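Local coordinates for unknown protein (Galdieria sulphuraria, PDB 2NYI) that is of unknown function but carries tandem ACT domains, a fold that in many relatives binds small regulatory ligands such as amino acids, at residues A[30-36]-A[48-53]; A[4-8]-A[55-61]; A[10-15]-A[68-73]. All coordinates share one frame; numbering follows the deposited sequence.

Contact 1 (A[30-36]-A[48-53]); sequences SANVESS and IVLVSL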
# COMPACT_ATOMS: atom_id res chain seq x y z
N SER A 30 -15.06 16.19 -11.86
CA SER A 30 -14.22 17.33 -11.42
C SER A 30 -13.71 17.19 -9.97
O SER A 30 -13.62 18.18 -9.22
CB SER A 30 -14.94 18.67 -11.63
OG SER A 30 -15.35 18.80 -12.98
N ALA A 31 -13.39 15.96 -9.57
CA ALA A 31 -12.76 15.71 -8.25
C ALA A 31 -11.25 15.66 -8.47
O ALA A 31 -10.82 15.25 -9.55
CB ALA A 31 -13.27 14.41 -7.67
N ASN A 32 -10.46 16.13 -7.50
CA ASN A 32 -8.99 16.06 -7.64
C ASN A 32 -8.38 15.08 -6.64
O ASN A 32 -8.80 15.02 -5.50
CB ASN A 32 -8.32 17.45 -7.50
CG ASN A 32 -6.82 17.44 -7.94
OD1 ASN A 32 -6.48 17.03 -9.06
ND2 ASN A 32 -5.92 17.92 -7.03
N VAL A 33 -7.39 14.33 -7.09
CA VAL A 33 -6.61 13.47 -6.21
C VAL A 33 -5.60 14.34 -5.44
O VAL A 33 -4.70 14.91 -6.07
CB VAL A 33 -5.89 12.36 -7.03
CG1 VAL A 33 -4.94 11.57 -6.16
CG2 VAL A 33 -6.92 11.41 -7.70
N GLU A 34 -5.75 14.47 -4.12
CA GLU A 34 -4.75 15.17 -3.28
C GLU A 34 -3.55 14.24 -3.02
O GLU A 34 -2.39 14.64 -3.11
CB GLU A 34 -5.35 15.63 -1.96
CG GLU A 34 -4.32 16.17 -0.95
CD GLU A 34 -4.90 16.65 0.41
OE1 GLU A 34 -6.15 16.74 0.56
OE2 GLU A 34 -4.09 16.94 1.32
N SER A 35 -3.83 12.99 -2.67
CA SER A 35 -2.76 12.02 -2.42
C SER A 35 -3.33 10.63 -2.52
O SER A 35 -4.54 10.47 -2.42
CB SER A 35 -2.13 12.25 -1.04
OG SER A 35 -3.13 12.20 -0.04
N SER A 36 -2.45 9.65 -2.72
CA SER A 36 -2.89 8.26 -2.86
C SER A 36 -1.78 7.29 -2.49
O SER A 36 -0.58 7.58 -2.65
CB SER A 36 -3.40 7.99 -4.28
OG SER A 36 -2.35 8.19 -5.22
N ILE A 48 -5.93 3.67 -1.15
CA ILE A 48 -6.56 4.71 -0.35
C ILE A 48 -6.20 6.04 -1.02
O ILE A 48 -5.06 6.25 -1.44
CB ILE A 48 -6.09 4.70 1.11
CG1 ILE A 48 -6.32 3.30 1.71
CG2 ILE A 48 -6.88 5.76 1.94
CD1 ILE A 48 -5.61 3.10 3.05
N VAL A 49 -7.21 6.90 -1.17
CA VAL A 49 -7.04 8.17 -1.86
C VAL A 49 -7.71 9.29 -1.05
O VAL A 49 -8.82 9.11 -0.54
CB VAL A 49 -7.68 8.11 -3.26
CG1 VAL A 49 -7.38 9.38 -4.06
CG2 VAL A 49 -7.20 6.86 -4.05
N LEU A 50 -7.01 10.43 -0.94
CA LEU A 50 -7.61 11.69 -0.46
C LEU A 50 -8.07 12.45 -1.70
O LEU A 50 -7.27 12.73 -2.62
CB LEU A 50 -6.62 12.52 0.39
CG LEU A 50 -6.23 11.86 1.74
CD1 LEU A 50 -5.08 12.57 2.42
CD2 LEU A 50 -7.44 11.84 2.66
N VAL A 51 -9.36 12.74 -1.71
CA VAL A 51 -10.02 13.29 -2.90
C VAL A 51 -10.65 14.62 -2.50
O VAL A 51 -11.33 14.69 -1.48
CB VAL A 51 -11.13 12.34 -3.41
CG1 VAL A 51 -11.98 13.01 -4.52
CG2 VAL A 51 -10.55 11.04 -3.92
N SER A 52 -10.37 15.66 -3.29
CA SER A 52 -10.98 16.98 -3.08
C SER A 52 -12.13 17.19 -4.05
O SER A 52 -12.02 16.83 -5.23
CB SER A 52 -9.95 18.11 -3.26
OG SER A 52 -8.98 18.04 -2.23
N LEU A 53 -13.23 17.73 -3.53
CA LEU A 53 -14.41 18.00 -4.35
C LEU A 53 -15.10 19.25 -3.82
O LEU A 53 -15.19 19.46 -2.61
CB LEU A 53 -15.37 16.80 -4.33
CG LEU A 53 -16.64 16.87 -5.19
CD1 LEU A 53 -16.34 16.89 -6.70
CD2 LEU A 53 -17.60 15.73 -4.86
O HOH W 1 -6.53 18.49 -4.17
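Leu50 faces both Glu34 and Ser35, and this two-to-one pairing is a classic beta bulge in the hairpin of strands 32-41 and 44-53, the second and third strands of the βαββαβ ACT-domain fold. Leu50 has the most surface buried by the contact, and its backbone does much of the work. Its O accepts from Glu34 N at 2.8 Å and, weakly, from Ser35 N at 3.5 Å. Its own N donates to Ser35 O at 2.9 Å, closing the pair from the other end. Glu34 absorbs the extra residue by leaving extended geometry (phi -78°, psi -46°), which moves the register by one between the Val33-Val51 and Ser35-Leu50 pairs. Leu50 CG lies anti to its carbonyl carbon, beside the backbone N (chi1 -67°), which lets CD1 come to 3.2 Å from Ser35 OG. A side chain as small as serine suits this spot, since Leu50 CB and CD1 both close on its hydroxyl. Glu34 lays CB against Leu50 O and then runs out extended.

On the opposite face from Leu50 and Ser52, Val33 and Val51 pack on Leu26 of helix 18-28 and Val49 on Phe22; valine suits the extended backbone and gives the helix an apolar face. Beyond the hairpin, Ser35 and Ser36 pair with a strand of the second subunit, continuing the sheet across the interface. Ser52 and Asn32 form a regular hydrogen-bonded pair, Asn32 N to Ser52 O and Ser52 N to Asn32 O, each 2.8 Å and in the carbonyl plane. Asn32 ND2 is held by Asp102 of the second subunit, and it also donates to a water at 3.0 Å that lies 3.2 Å from Ser52 OG.

Contact 2 (A[4-8]-A[55-61]); sequences QSFVV and AKDGKLI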
# COMPACT_ATOMS: atom_id res chain seq x y z
N GLN A 4 -13.91 20.41 -0.25
CA GLN A 4 -13.92 19.51 0.90
C GLN A 4 -13.05 18.31 0.57
O GLN A 4 -12.93 17.94 -0.59
CB GLN A 4 -15.34 19.03 1.20
CG GLN A 4 -16.36 20.15 1.36
CD GLN A 4 -16.18 20.97 2.62
OE1 GLN A 4 -15.50 20.55 3.56
NE2 GLN A 4 -16.80 22.15 2.65
N SER A 5 -12.47 17.70 1.60
CA SER A 5 -11.62 16.51 1.43
C SER A 5 -12.33 15.22 1.87
O SER A 5 -13.01 15.19 2.90
CB SER A 5 -10.31 16.67 2.20
OG SER A 5 -9.53 15.48 2.10
N PHE A 6 -12.15 14.15 1.09
CA PHE A 6 -12.79 12.87 1.37
C PHE A 6 -11.72 11.78 1.33
O PHE A 6 -10.73 11.91 0.60
CB PHE A 6 -13.88 12.57 0.32
CG PHE A 6 -14.99 13.59 0.30
CD1 PHE A 6 -16.09 13.44 1.11
CD2 PHE A 6 -14.88 14.74 -0.50
CE1 PHE A 6 -17.12 14.42 1.12
CE2 PHE A 6 -15.90 15.71 -0.50
CZ PHE A 6 -17.01 15.54 0.30
N VAL A 7 -11.92 10.73 2.12
CA VAL A 7 -11.03 9.57 2.12
C VAL A 7 -11.79 8.43 1.48
O VAL A 7 -12.91 8.10 1.89
CB VAL A 7 -10.56 9.16 3.54
CG1 VAL A 7 -9.40 8.18 3.44
CG2 VAL A 7 -10.16 10.40 4.34
N VAL A 8 -11.18 7.86 0.45
CA VAL A 8 -11.76 6.80 -0.34
C VAL A 8 -10.87 5.56 -0.24
O VAL A 8 -9.65 5.67 -0.37
CB VAL A 8 -11.86 7.24 -1.85
CG1 VAL A 8 -12.34 6.10 -2.74
CG2 VAL A 8 -12.77 8.46 -1.98
N ALA A 55 -17.96 20.07 -2.93
CA ALA A 55 -19.26 19.56 -2.50
C ALA A 55 -19.22 19.11 -1.05
O ALA A 55 -18.16 18.74 -0.53
CB ALA A 55 -19.73 18.40 -3.41
N LYS A 56 -20.38 19.15 -0.40
CA LYS A 56 -20.51 18.89 1.03
C LYS A 56 -20.39 17.42 1.42
O LYS A 56 -19.77 17.10 2.43
CB LYS A 56 -21.82 19.46 1.58
CG LYS A 56 -21.74 19.96 3.01
CD LYS A 56 -21.23 21.39 3.06
CE LYS A 56 -20.81 21.79 4.47
NZ LYS A 56 -20.20 23.15 4.46
N ASP A 57 -20.99 16.52 0.64
CA ASP A 57 -20.74 15.09 0.90
C ASP A 57 -20.23 14.31 -0.32
O ASP A 57 -20.17 14.83 -1.44
CB ASP A 57 -21.88 14.39 1.69
CG ASP A 57 -23.04 13.94 0.81
OD1 ASP A 57 -22.85 13.54 -0.35
OD2 ASP A 57 -24.18 13.95 1.32
N GLY A 58 -19.84 13.07 -0.08
CA GLY A 58 -19.15 12.28 -1.08
C GLY A 58 -20.01 11.34 -1.89
O GLY A 58 -19.47 10.49 -2.59
N LYS A 59 -21.34 11.47 -1.81
CA LYS A 59 -22.25 10.61 -2.57
C LYS A 59 -21.90 10.56 -4.05
O LYS A 59 -21.99 9.49 -4.66
CB LYS A 59 -23.73 11.06 -2.40
CG LYS A 59 -24.40 10.61 -1.10
CD LYS A 59 -25.78 11.30 -0.88
CE LYS A 59 -26.64 10.58 0.16
NZ LYS A 59 -25.85 10.04 1.29
N LEU A 60 -21.49 11.70 -4.63
CA LEU A 60 -21.13 11.75 -6.05
C LEU A 60 -19.88 10.90 -6.32
O LEU A 60 -19.82 10.16 -7.30
CB LEU A 60 -20.88 13.19 -6.53
CG LEU A 60 -20.52 13.42 -8.00
CD1 LEU A 60 -21.60 12.84 -8.94
CD2 LEU A 60 -20.30 14.92 -8.31
N ILE A 61 -18.90 11.02 -5.43
CA ILE A 61 -17.65 10.25 -5.54
C ILE A 61 -17.97 8.75 -5.49
O ILE A 61 -17.57 7.98 -6.37
CB ILE A 61 -16.64 10.63 -4.44
CG1 ILE A 61 -16.20 12.09 -4.59
CG2 ILE A 61 -15.40 9.67 -4.46
CD1 ILE A 61 -15.63 12.70 -3.31
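Phe6 reaches from the central strand 4-13 into the turn that leads to helix 59-68, and its side chain meets something there at every step. Phe6 CB starts the path 4.0 Å from Ile61 CD1. With CG anti to the carbonyl carbon (chi1 -61°), the ring is carried toward the 55-61 segment. The same Ile61 methyl follows along one side, beside Phe6 CG and closest at 3.6 Å from Phe6 CD2, while CE2 lies between it and Ala55 O. Across the ring, Phe6 CD1 has Gly58 CA at 3.9 Å, and the glycine CA forms an off-centre CH-pi contact, 4.1 Å from the ring centroid. Further out, Phe6 CE1 comes within 3.3 Å of Gly58 N, so near that a CB on Gly58 would press tightly on the ring; glycine fits here. At the tip the ring turns its edge to Ala55 O, which lies in the ring plane 3.5 Å from Phe6 CZ, probably a mildly favourable meeting of C-H edge and carbonyl; CZ also meets Asp57 C. Arg78 adds a cation-pi interaction.

Gln4 flanks it, its CB and CG lying against Ala55 O while its amide oxygen bonds to Arg78. Two residues further along the strand, Val8 CG2 touches Ile61 CG2 at 3.8 Å, so isoleucine serves two neighbours with its two branches. Gly58 is the N-cap residue, and just before it Asp57 OD1 accepts from Lys59 N at 2.9 Å. An Asx turn thus starts the second helix of a ferredoxin-like ACT domain.

Contact 3 (A[10-15]-A[68-73]); sequences VAGSDR and ALPGFQ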
# COMPACT_ATOMS: atom_id res chain seq x y z
N VAL A 10 -10.54 1.56 -1.81
CA VAL A 10 -10.97 0.67 -2.90
C VAL A 10 -10.23 -0.64 -2.70
O VAL A 10 -8.99 -0.65 -2.52
CB VAL A 10 -10.60 1.27 -4.29
CG1 VAL A 10 -10.98 0.31 -5.46
CG2 VAL A 10 -11.21 2.66 -4.48
N ALA A 11 -10.95 -1.75 -2.77
CA ALA A 11 -10.33 -3.07 -2.73
C ALA A 11 -11.06 -4.03 -3.65
O ALA A 11 -12.29 -3.99 -3.78
CB ALA A 11 -10.33 -3.61 -1.29
N GLY A 12 -10.29 -4.90 -4.30
CA GLY A 12 -10.85 -5.91 -5.20
C GLY A 12 -9.76 -6.75 -5.82
O GLY A 12 -8.59 -6.64 -5.43
N SER A 13 -10.14 -7.61 -6.75
CA SER A 13 -9.15 -8.43 -7.46
C SER A 13 -8.41 -7.57 -8.47
O SER A 13 -9.01 -6.76 -9.19
CB SER A 13 -9.83 -9.61 -8.18
OG SER A 13 -10.57 -10.36 -7.24
N ASP A 14 -7.10 -7.76 -8.53
CA ASP A 14 -6.24 -6.98 -9.41
C ASP A 14 -6.49 -7.28 -10.89
O ASP A 14 -6.76 -8.43 -11.31
CB ASP A 14 -4.77 -7.21 -9.07
CG ASP A 14 -3.86 -6.19 -9.72
OD1 ASP A 14 -4.27 -5.01 -9.86
OD2 ASP A 14 -2.72 -6.55 -10.09
N ARG A 15 -6.38 -6.22 -11.69
CA ARG A 15 -6.43 -6.33 -13.15
C ARG A 15 -5.83 -5.05 -13.71
O ARG A 15 -5.71 -4.05 -13.00
CB ARG A 15 -7.87 -6.51 -13.63
CG ARG A 15 -8.81 -5.35 -13.27
CD ARG A 15 -9.96 -5.22 -14.22
NE ARG A 15 -10.94 -4.22 -13.77
CZ ARG A 15 -10.90 -2.92 -14.05
NH1 ARG A 15 -9.94 -2.41 -14.80
NH2 ARG A 15 -11.87 -2.13 -13.58
N ALA A 68 -17.71 3.02 -12.31
CA ALA A 68 -16.43 2.80 -12.99
C ALA A 68 -15.77 1.48 -12.61
O ALA A 68 -15.04 0.89 -13.41
CB ALA A 68 -15.47 3.96 -12.71
N LEU A 69 -16.05 1.02 -11.39
CA LEU A 69 -15.37 -0.15 -10.78
C LEU A 69 -16.40 -1.12 -10.21
O LEU A 69 -16.42 -1.39 -9.00
CB LEU A 69 -14.40 0.32 -9.67
CG LEU A 69 -13.24 1.22 -10.09
CD1 LEU A 69 -12.46 1.71 -8.87
CD2 LEU A 69 -12.32 0.52 -11.08
N PRO A 70 -17.25 -1.68 -11.08
CA PRO A 70 -18.28 -2.58 -10.56
C PRO A 70 -17.64 -3.81 -9.91
O PRO A 70 -16.59 -4.26 -10.34
CB PRO A 70 -19.11 -2.94 -11.80
CG PRO A 70 -18.26 -2.62 -12.96
CD PRO A 70 -17.33 -1.51 -12.54
N GLY A 71 -18.23 -4.31 -8.82
CA GLY A 71 -17.61 -5.44 -8.12
C GLY A 71 -16.61 -5.08 -7.03
O GLY A 71 -16.40 -5.88 -6.10
N PHE A 72 -15.98 -3.90 -7.13
CA PHE A 72 -14.99 -3.45 -6.14
C PHE A 72 -15.65 -3.02 -4.85
O PHE A 72 -16.80 -2.57 -4.85
CB PHE A 72 -14.10 -2.34 -6.71
CG PHE A 72 -13.04 -2.85 -7.63
CD1 PHE A 72 -11.73 -3.02 -7.18
CD2 PHE A 72 -13.35 -3.22 -8.93
CE1 PHE A 72 -10.75 -3.52 -8.03
CE2 PHE A 72 -12.37 -3.72 -9.80
CZ PHE A 72 -11.07 -3.90 -9.33
N GLN A 73 -14.95 -3.23 -3.75
CA GLN A 73 -15.38 -2.78 -2.43
C GLN A 73 -14.87 -1.35 -2.26
O GLN A 73 -13.65 -1.13 -2.19
CB GLN A 73 -14.76 -3.72 -1.38
CG GLN A 73 -14.85 -3.28 0.07
CD GLN A 73 -14.11 -4.25 1.00
OE1 GLN A 73 -14.59 -5.36 1.24
NE2 GLN A 73 -12.93 -3.83 1.51
O HOH W 2 -14.47 -3.39 -12.66
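The first rung between the central strand 4-13 and strand 73-78, outermost in the ACT-domain sheet within this chain, is the antiparallel pair Ala11-Gln73, reached through a type II turn that follows helix 59-68. Ala11 N donates to Gln73 O at 2.8 Å, and Gln73 N returns the bond to Ala11 O, also at 2.8 Å. On the face shared by these two side chains the small Ala11 CB leaves way for the extended Gln73 chain, and both pack on the second subunit, Ala11 on Ser9 and Gln73 on Gln73 of that chain.

Phe72 buries the most surface here. Its CG is anti to the carbonyl carbon (chi1 -77°), which lays the ring along the strand backbone. Phe72 CD1 rests 3.6 Å from Gly12 CA, where a CB would clash with the ring, so glycine suits the place. Val10 CG1 is 3.8 Å from the same Phe72 CD1, while at the far end Phe72 CZ approaches Ser13 O at 3.5 Å. Replacing this phenylalanine by an alanine would probably open a gap over Gly12 and leave Val10 CG1 and the Arg15 guanidinium without their aromatic neighbour.

The turn from Leu69 to Phe72 has Pro70 at its second position, whose ring fixes the required phi, and Gly71 at its third, where positive phi is easy for a residue lacking CB. Arg15 reaches across to the turn. Its guanidinium stands almost perpendicular to the Phe72 ring (planes 89° apart), forms a salt bridge with Asp21 and puts Arg15 NH2 3.7 Å from Leu69 CD2. That same Arg15 NH2 donates to a water at 3.0 Å, which in turn donates to Pro70 O at 3.3 Å.

In the fold
From the N terminus, strand 4-13 supplies the first half of contacts 2 and 3 in turn. The chain then passes through helix 18-28 and enters the hairpin, where contact 1 closes a short loop between strands 32-41 and 44-53. Contact 2 closes a longer loop when the start of helix 59-68 returns to 4-8, and contact 3 does so when the chain leaving that helix meets 10-15. Contact 1 is nested inside both loops, whereas contacts 2 and 3 cross, fixing the two ends of one helix along one strand. Contacts 1 and 2 touch through neighbouring strands, their centres about 9 Å apart; contacts 1 and 3 also touch the second subunit, and contact 2 does so lightly through Val7.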